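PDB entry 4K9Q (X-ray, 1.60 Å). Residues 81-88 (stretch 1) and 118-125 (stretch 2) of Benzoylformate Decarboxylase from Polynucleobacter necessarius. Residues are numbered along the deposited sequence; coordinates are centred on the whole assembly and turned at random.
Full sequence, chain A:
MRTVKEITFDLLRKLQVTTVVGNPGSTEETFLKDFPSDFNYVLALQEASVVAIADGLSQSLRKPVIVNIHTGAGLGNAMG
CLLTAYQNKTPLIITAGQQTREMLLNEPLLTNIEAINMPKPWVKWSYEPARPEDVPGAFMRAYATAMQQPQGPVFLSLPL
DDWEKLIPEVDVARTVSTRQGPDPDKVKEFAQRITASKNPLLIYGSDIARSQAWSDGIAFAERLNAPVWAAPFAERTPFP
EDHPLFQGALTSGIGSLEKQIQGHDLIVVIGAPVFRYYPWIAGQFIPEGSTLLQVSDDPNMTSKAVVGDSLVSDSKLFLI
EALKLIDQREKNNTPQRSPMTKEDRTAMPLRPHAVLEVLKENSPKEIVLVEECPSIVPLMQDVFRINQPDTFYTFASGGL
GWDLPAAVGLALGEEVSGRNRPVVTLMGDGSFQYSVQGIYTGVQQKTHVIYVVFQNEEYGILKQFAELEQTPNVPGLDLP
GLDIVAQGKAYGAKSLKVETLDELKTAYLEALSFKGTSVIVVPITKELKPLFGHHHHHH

Stretch 1 (81-88) CLLTAYQN
Stretch 2 (118-125) MPKPWVKW

The carbonyl oxygen of Trp 122 is buried by this contact without a hydrogen-bond partner anywhere in the model. The nearest atoms across the contact are carbons: Tyr 86 CD2 lies 3.3 Å from Trp 122 O, and Leu 82 CG lies 3.8 Å from Trp 122 O. No direct hydrogen bond joins the two stretches, so packing dominates the 418 Å² buried between them.

Stretch 1 is helical, continuing a helix begun earlier in the chain; Tyr 86 N donates to Leu 82 O at 2.9 Å and Gln 87 N to Leu 83 O at 3.0 Å. Leu 82, Leu 83, Tyr 86 and Gln 87 therefore meet the partner at the i, i+1, i+4, i+5 spacing of one helical side. Stretch 2 has no regular helix or strand. Pro 119 (phi/psi -78/-11) and Lys 120 (-63/141) lead into a cis peptide before Pro 121 (-98/32), Trp 122 follows at -112/29, and Val 123 is extended at -139/155. Trp 122 N donates to Pro 119 O at 2.8 Å, closing a local turn. In the register, the CA atoms of Leu 83 and Trp 122 come nearest each other, 5.3 Å apart.

Trp 122 (chi1 m, chi2 110°) has the largest area covered, as its broad indole can meet several helix residues at once. Leu 83 (t, t) sits over one face: its CG is 3.5 Å from the centroid of the six-membered ring and 9° off the normal, a CH-pi contact, while Leu 83 CD1 reaches Trp 122 CZ2 at 3.6 Å. The indole edge is turned toward the face of Tyr 86 in an offset edge-to-face pair, with centroids 5.6 Å apart, planes at 79°, and Tyr 86 CD1 3.6 Å from Trp 122 CE3. Gln 87 (m, t, chi3 -34°) points sideways at CB, but its flexible chain brings NE2 to 3.7 Å from Trp 122 CZ3.

Tyr 86 (chi1 t, chi2 -90°) points toward stretch 2, and its ring spans several backbone groups. Pro 121 O lies over one face, while Lys 124 N is at the edge, 4.0 Å from Tyr 86 CE2. Tyr 86 is partly exposed, and its hydroxyl can use a water: one water lies 3.0 Å from Tyr 86 OH and donates to Pro 121 O at 2.6 Å, bridging the stretches.

Leu 82 (t, p) leaves CA sideways, yet its branched end comes nearer. Its CD2 packs 4.0 Å from Pro 119 CB and 3.9 Å from Val 123 CG1, an apolar cluster that suits all three side chains. Val 123 (m) joins it although its CA-to-CB bond points away.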

ATOM      1  N   CYS A  81       3.976  13.693 -13.482  1.00  9.90           N
ATOM      2  CA  CYS A  81       3.903  13.272 -14.869  1.00  9.04           C
ATOM      3  C   CYS A  81       3.617  11.770 -15.013  1.00 10.35           C
ATOM      4  O   CYS A  81       3.055  11.348 -16.010  1.00 11.27           O
ATOM      5  CB  CYS A  81       5.140  13.719 -15.645  1.00 10.52           C
ATOM      6  SG  CYS A  81       5.028  15.492 -16.022  1.00 13.60           S
ATOM      7  N   LEU A  82       3.968  10.974 -14.012  1.00 10.33           N
ATOM      8  CA  LEU A  82       3.639   9.555 -14.064  1.00  9.84           C
ATOM      9  C   LEU A  82       2.120   9.361 -13.904  1.00 10.17           C
ATOM     10  O   LEU A  82       1.509   8.591 -14.630  1.00  8.88           O
ATOM     11  CB  LEU A  82       4.423   8.784 -13.003  1.00 10.04           C
ATOM     12  CG  LEU A  82       4.160   7.277 -12.976  1.00 11.89           C
ATOM     13  CD1 LEU A  82       4.339   6.674 -14.358  1.00 10.87           C
ATOM     14  CD2 LEU A  82       5.110   6.617 -11.978  1.00 13.97           C
ATOM     15  N   LEU A  83       1.512  10.084 -12.962  1.00  9.90           N
ATOM     16  CA  LEU A  83       0.057  10.104 -12.848  1.00 11.81           C
ATOM     17  C   LEU A  83      -0.537  10.409 -14.224  1.00 10.74           C
ATOM     18  O   LEU A  83      -1.459   9.739 -14.689  1.00 10.21           O
ATOM     19  CB  LEU A  83      -0.374  11.155 -11.811  1.00 10.09           C
ATOM     20  CG  LEU A  83      -1.850  11.381 -11.461  1.00 12.10           C
ATOM     21  CD1 LEU A  83      -1.974  12.144 -10.147  1.00 12.22           C
ATOM     22  CD2 LEU A  83      -2.568  12.145 -12.567  1.00 14.00           C
ATOM     23  N   THR A  84       0.012  11.410 -14.903  1.00  8.70           N
ATOM     24  CA  THR A  84      -0.529  11.804 -16.195  1.00  8.96           C
ATOM     25  C   THR A  84      -0.334  10.712 -17.260  1.00  9.95           C
ATOM     26  O   THR A  84      -1.248  10.427 -18.040  1.00  9.33           O
ATOM     27  CB  THR A  84       0.063  13.142 -16.636  1.00 10.15           C
ATOM     28  OG1 THR A  84      -0.303  14.145 -15.673  1.00 10.62           O
ATOM     29  CG2 THR A  84      -0.440  13.531 -18.029  1.00 11.50           C
ATOM     30  N   ALA A  85       0.840  10.084 -17.279  1.00  8.22           N
ATOM     31  CA  ALA A  85       1.068   8.967 -18.210  1.00  9.73           C
ATOM     32  C   ALA A  85       0.054   7.840 -17.974  1.00  9.88           C
ATOM     33  O   ALA A  85      -0.448   7.225 -18.916  1.00  9.28           O
ATOM     34  CB  ALA A  85       2.487   8.437 -18.069  1.00  9.63           C
ATOM     35  N   TYR A  86      -0.248   7.568 -16.708  1.00  9.70           N
ATOM     36  CA  TYR A  86      -1.220   6.544 -16.359  1.00  9.79           C
ATOM     37  C   TYR A  86      -2.598   6.905 -16.924  1.00  9.89           C
ATOM     38  O   TYR A  86      -3.259   6.069 -17.537  1.00 11.07           O
ATOM     39  CB  TYR A  86      -1.292   6.391 -14.832  1.00  8.68           C
ATOM     40  CG  TYR A  86      -2.158   5.257 -14.359  1.00 10.24           C
ATOM     41  CD1 TYR A  86      -3.516   5.456 -14.110  1.00 11.46           C
ATOM     42  CD2 TYR A  86      -1.616   3.984 -14.144  1.00  9.90           C
ATOM     43  CE1 TYR A  86      -4.323   4.409 -13.657  1.00 13.22           C
ATOM     44  CE2 TYR A  86      -2.417   2.935 -13.699  1.00 12.69           C
ATOM     45  CZ  TYR A  86      -3.760   3.158 -13.458  1.00 14.71           C
ATOM     46  OH  TYR A  86      -4.550   2.125 -13.012  1.00 13.69           O
ATOM     47  N   GLN A  87      -3.032   8.148 -16.731  1.00 10.77           N
ATOM     48  CA  GLN A  87      -4.355   8.545 -17.212  1.00  9.38           C
ATOM     49  C   GLN A  87      -4.409   8.691 -18.743  1.00 10.67           C
ATOM     50  O   GLN A  87      -5.464   8.518 -19.346  1.00 10.90           O
ATOM     51  CB  GLN A  87      -4.858   9.799 -16.469  1.00 10.10           C
ATOM     52  CG  GLN A  87      -5.024   9.520 -14.966  1.00 13.06           C
ATOM     53  CD  GLN A  87      -5.822  10.563 -14.222  1.00 14.58           C
ATOM     54  OE1 GLN A  87      -5.765  11.748 -14.540  1.00 13.28           O
ATOM     55  NE2 GLN A  87      -6.574  10.123 -13.207  1.00 15.54           N
ATOM     56  N   ASN A  88      -3.259   8.970 -19.355  1.00 10.09           N
ATOM     57  CA  ASN A  88      -3.108   8.993 -20.822  1.00  9.47           C
ATOM     58  C   ASN A  88      -3.136   7.571 -21.403  1.00 10.82           C
ATOM     59  O   ASN A  88      -3.257   7.394 -22.624  1.00 10.56           O
ATOM     60  CB  ASN A  88      -1.761   9.613 -21.216  1.00  8.95           C
ATOM     61  CG  ASN A  88      -1.742  11.134 -21.135  1.00 11.76           C
ATOM     62  OD1 ASN A  88      -2.784  11.796 -21.041  1.00 11.59           O
ATOM     63  ND2 ASN A  88      -0.537  11.701 -21.186  1.00 12.65           N
ATOM     64  N   MET A 118       6.193   3.222  -3.806  1.00  9.11           N
ATOM     65  CA  MET A 118       6.266   4.646  -4.122  1.00 10.85           C
ATOM     66  C   MET A 118       5.375   5.107  -5.296  1.00 11.11           C
ATOM     67  O   MET A 118       4.642   6.078  -5.153  1.00 11.67           O
ATOM     68  CB  MET A 118       7.715   5.094  -4.324  1.00 10.23           C
ATOM     69  CG  MET A 118       7.831   6.614  -4.370  1.00 12.61           C
ATOM     70  SD  MET A 118       9.512   7.208  -4.368  1.00 14.23           S
ATOM     71  CE  MET A 118       9.205   8.987  -4.301  1.00 15.31           C
ATOM     72  N   PRO A 119       5.426   4.413  -6.453  1.00 10.59           N
ATOM     73  CA  PRO A 119       4.644   4.888  -7.613  1.00  9.79           C
ATOM     74  C   PRO A 119       3.146   4.559  -7.552  1.00  8.65           C
ATOM     75  O   PRO A 119       2.390   5.081  -8.369  1.00 11.12           O
ATOM     76  CB  PRO A 119       5.295   4.155  -8.788  1.00  9.77           C
ATOM     77  CG  PRO A 119       5.810   2.888  -8.182  1.00 11.04           C
ATOM     78  CD  PRO A 119       6.234   3.223  -6.782  1.00 12.04           C
ATOM     79  N   LYS A 120       2.729   3.708  -6.613  1.00 10.42           N
ATOM     80  CA  LYS A 120       1.303   3.434  -6.415  1.00 10.80           C
ATOM     81  C   LYS A 120       0.588   4.730  -5.996  1.00  9.64           C
ATOM     82  O   LYS A 120       1.117   5.504  -5.188  1.00 13.86           O
ATOM     83  CB  LYS A 120       1.108   2.355  -5.340  1.00 11.80           C
ATOM     84  CG  LYS A 120       1.650   0.967  -5.716  1.00 14.47           C
ATOM     85  CD  LYS A 120       1.413  -0.016  -4.569  1.00 19.50           C
ATOM     86  CE  LYS A 120       1.960  -1.406  -4.881  1.00 20.68           C
ATOM     87  NZ  LYS A 120       1.048  -2.170  -5.778  1.00 25.86           N
ATOM     88  N   PRO A 121      -0.637   4.953  -6.494  1.00  9.89           N
ATOM     89  CA  PRO A 121      -1.469   4.044  -7.292  1.00 11.70           C
ATOM     90  C   PRO A 121      -1.383   4.311  -8.794  1.00 13.33           C
ATOM     91  O   PRO A 121      -2.373   4.101  -9.496  1.00 15.39           O
ATOM     92  CB  PRO A 121      -2.879   4.406  -6.818  1.00 15.14           C
ATOM     93  CG  PRO A 121      -2.783   5.900  -6.596  1.00 14.13           C
ATOM     94  CD  PRO A 121      -1.396   6.135  -6.043  1.00 12.97           C
ATOM     95  N   TRP A 122      -0.236   4.763  -9.284  1.00 11.11           N
ATOM     96  CA  TRP A 122      -0.168   5.262 -10.656  1.00 12.26           C
ATOM     97  C   TRP A 122       0.652   4.425 -11.635  1.00  9.33           C
ATOM     98  O   TRP A 122       1.180   4.946 -12.615  1.00 10.40           O
ATOM     99  CB  TRP A 122       0.290   6.716 -10.653  1.00 13.44           C
ATOM    100  CG  TRP A 122      -0.655   7.577  -9.862  1.00 10.15           C
ATOM    101  CD1 TRP A 122      -0.420   8.168  -8.654  1.00 10.30           C
ATOM    102  CD2 TRP A 122      -2.001   7.907 -10.218  1.00 11.02           C
ATOM    103  NE1 TRP A 122      -1.534   8.867  -8.246  1.00 11.11           N
ATOM    104  CE2 TRP A 122      -2.520   8.717  -9.187  1.00 11.47           C
ATOM    105  CE3 TRP A 122      -2.817   7.595 -11.311  1.00 11.27           C
ATOM    106  CZ2 TRP A 122      -3.818   9.239  -9.224  1.00 10.48           C
ATOM    107  CZ3 TRP A 122      -4.109   8.103 -11.345  1.00 14.66           C
ATOM    108  CH2 TRP A 122      -4.592   8.921 -10.310  1.00 11.06           C
ATOM    109  N   VAL A 123       0.721   3.121 -11.379  1.00  9.79           N
ATOM    110  CA  VAL A 123       1.305   2.176 -12.329  1.00  9.53           C
ATOM    111  C   VAL A 123       0.464   0.899 -12.385  1.00  8.12           C
ATOM    112  O   VAL A 123      -0.244   0.560 -11.434  1.00 13.21           O
ATOM    113  CB  VAL A 123       2.773   1.823 -11.992  1.00  8.95           C
ATOM    114  CG1 VAL A 123       3.674   3.023 -12.244  1.00 11.23           C
ATOM    115  CG2 VAL A 123       2.913   1.349 -10.548  1.00 11.58           C
ATOM    116  N   LYS A 124       0.541   0.194 -13.506  1.00  9.83           N
ATOM    117  CA  LYS A 124      -0.175  -1.075 -13.645  1.00 10.02           C
ATOM    118  C   LYS A 124       0.510  -2.199 -12.863  1.00 10.70           C
ATOM    119  O   LYS A 124      -0.124  -3.202 -12.496  1.00 11.99           O
ATOM    120  CB  LYS A 124      -0.291  -1.461 -15.119  1.00 10.84           C
ATOM    121  CG  LYS A 124      -1.154  -0.505 -15.938  1.00  9.72           C
ATOM    122  CD  LYS A 124      -1.280  -0.984 -17.372  1.00  9.86           C
ATOM    123  CE  LYS A 124      -2.020  -2.323 -17.462  1.00 11.90           C
ATOM    124  NZ  LYS A 124      -2.273  -2.694 -18.879  1.00 11.12           N
ATOM    125  N   TRP A 125       1.799  -2.012 -12.601  1.00 11.36           N
ATOM    126  CA  TRP A 125       2.633  -3.018 -11.964  1.00 11.81           C
ATOM    127  C   TRP A 125       3.899  -2.329 -11.484  1.00 11.03           C
ATOM    128  O   TRP A 125       4.428  -1.445 -12.163  1.00 10.78           O
ATOM    129  CB  TRP A 125       2.989  -4.123 -12.959  1.00 10.51           C
ATOM    130  CG  TRP A 125       3.792  -5.281 -12.377  1.00 12.83           C
ATOM    131  CD1 TRP A 125       3.480  -6.038 -11.282  1.00 12.74           C
ATOM    132  CD2 TRP A 125       5.017  -5.820 -12.899  1.00 10.54           C
ATOM    133  NE1 TRP A 125       4.446  -7.003 -11.081  1.00 12.00           N
ATOM    134  CE2 TRP A 125       5.395  -6.894 -12.062  1.00 11.58           C
ATOM    135  CE3 TRP A 125       5.834  -5.487 -13.984  1.00 11.74           C
ATOM    136  CZ2 TRP A 125       6.559  -7.636 -12.274  1.00 12.45           C
ATOM    137  CZ3 TRP A 125       6.983  -6.228 -14.200  1.00 13.83           C
ATOM    138  CH2 TRP A 125       7.334  -7.294 -13.349  1.00 12.03           C
TER
HETATM  139  O   HOH W   1      -3.852   2.008 -10.111  1.00 23.71           O